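Side-chain contact in metal cation efflux system protein CzcD (Cupriavidus metallidurans, PDB 6VD9), which binds and transports zinc, probably exporting it to the periplasm, and mediates cobalt, cadmium and zinc resistance through regulation of the Czc system: residues K10-L13 against G17-S20. Residues are numbered along the deposited sequence; the frame is centred on the assembly and turned at random.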
# COMPACT_ATOMS: atom_id res chain seq x y z
N LYS A 10 -15.75 -2.47 8.73
CA LYS A 10 -15.82 -2.66 10.20
C LYS A 10 -14.52 -3.29 10.65
O LYS A 10 -13.96 -2.87 11.66
CB LYS A 10 -17.04 -3.53 10.57
CG LYS A 10 -17.15 -3.93 12.04
CD LYS A 10 -18.52 -4.55 12.47
CE LYS A 10 -18.54 -4.86 13.96
NZ LYS A 10 -19.78 -5.52 14.44
N GLN A 11 -14.04 -4.32 9.95
CA GLN A 11 -12.87 -5.06 10.46
C GLN A 11 -11.61 -4.20 10.35
O GLN A 11 -10.72 -4.39 11.19
CB GLN A 11 -12.73 -6.42 9.76
CG GLN A 11 -13.86 -7.36 10.12
CD GLN A 11 -14.00 -7.53 11.61
OE1 GLN A 11 -13.01 -7.63 12.34
NE2 GLN A 11 -15.24 -7.56 12.06
N ILE A 12 -11.50 -3.35 9.31
CA ILE A 12 -10.35 -2.42 9.14
C ILE A 12 -10.35 -1.47 10.34
O ILE A 12 -9.33 -1.41 11.05
CB ILE A 12 -10.41 -1.67 7.79
CG1 ILE A 12 -10.11 -2.64 6.64
CG2 ILE A 12 -9.45 -0.50 7.78
CD1 ILE A 12 -10.18 -2.02 5.28
N LEU A 13 -11.48 -0.80 10.60
CA LEU A 13 -11.59 0.19 11.71
C LEU A 13 -11.48 -0.49 13.08
O LEU A 13 -11.10 0.20 14.05
CB LEU A 13 -12.90 0.97 11.57
CG LEU A 13 -12.96 1.96 10.40
CD1 LEU A 13 -14.35 2.65 10.35
CD2 LEU A 13 -11.84 2.99 10.43
N GLY A 17 -4.72 0.40 16.14
CA GLY A 17 -3.75 1.32 15.50
C GLY A 17 -4.28 1.94 14.23
O GLY A 17 -3.54 2.73 13.62
N VAL A 18 -5.51 1.58 13.81
CA VAL A 18 -6.23 2.19 12.65
C VAL A 18 -7.13 3.31 13.17
O VAL A 18 -8.05 2.99 13.94
CB VAL A 18 -7.08 1.18 11.88
CG1 VAL A 18 -7.91 1.90 10.84
CG2 VAL A 18 -6.25 0.07 11.25
N LYS A 19 -6.86 4.54 12.74
CA LYS A 19 -7.63 5.75 13.08
C LYS A 19 -8.78 5.91 12.06
O LYS A 19 -9.94 6.17 12.45
CB LYS A 19 -6.64 6.92 13.24
CG LYS A 19 -7.24 8.28 13.54
CD LYS A 19 -6.29 9.50 13.30
CE LYS A 19 -6.89 10.82 13.71
NZ LYS A 19 -5.98 11.98 13.46
N SER A 20 -8.51 5.76 10.75
CA SER A 20 -9.51 5.94 9.68
C SER A 20 -8.98 5.30 8.40
O SER A 20 -7.80 4.95 8.35
CB SER A 20 -9.85 7.39 9.49
OG SER A 20 -8.73 8.13 9.00
O HOH W 1 -10.57 2.94 14.21
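Val-18 points its CB at the last turn of helix 5-13; from there CG1 lies opposite the backbone N (chi1 173°) and CG2 opposite the carbonyl carbon, which places both methyls against the helix. Leu-13 holds CG beside its own N (chi1 -71°) and sends the CD2 branch across to strand 18-28. The two side chains meet roughly at a right angle, with CD2 of Leu-13 4.1 Å from CG1 of Val-18. The same CD2 methyl lies against the strand backbone, 3.8 Å from CA of Ser-20. Ile-12, which is buried, crosses Val-18 obliquely. Its CG2 branch touches CG1 of Val-18 at 4.2 Å, so CG1 of Val-18 meets the side chains of both Ile-12 and Leu-13. The backbone O of Ile-12 meets CB and both methyls of Val-18, with CG2 nearest at 3.4 Å. No direct hydrogen bond joins the two segments. A water links their backbones, giving one hydrogen bond to O of Leu-13 (2.8 Å) and another to O of Val-18 (2.5 Å). The second is so short that the exact position of the water is doubtful. Ile-12 and Leu-13 also pack on Phe-21, farther along the strand, while Val-18 touches Val-40 of the neighbouring strand 34-42. Lys-19 and Ser-20 direct their CB atoms away from the helix. Both pair with Val-41, forming a classic beta bulge. The side chain of Ser-20 is about 9 Å from the bound nickel, whose site contains His-22, His-39 and Glu-74. The contact is apolar packing near the surface, where a short loop turns the chain from the first helix into a strand at one edge of this chain's sheet. It belongs to the alpha-beta-beta-alpha-beta fold of the C-terminal domain of cation diffusion facilitators, here predicted to be cytoplasmic.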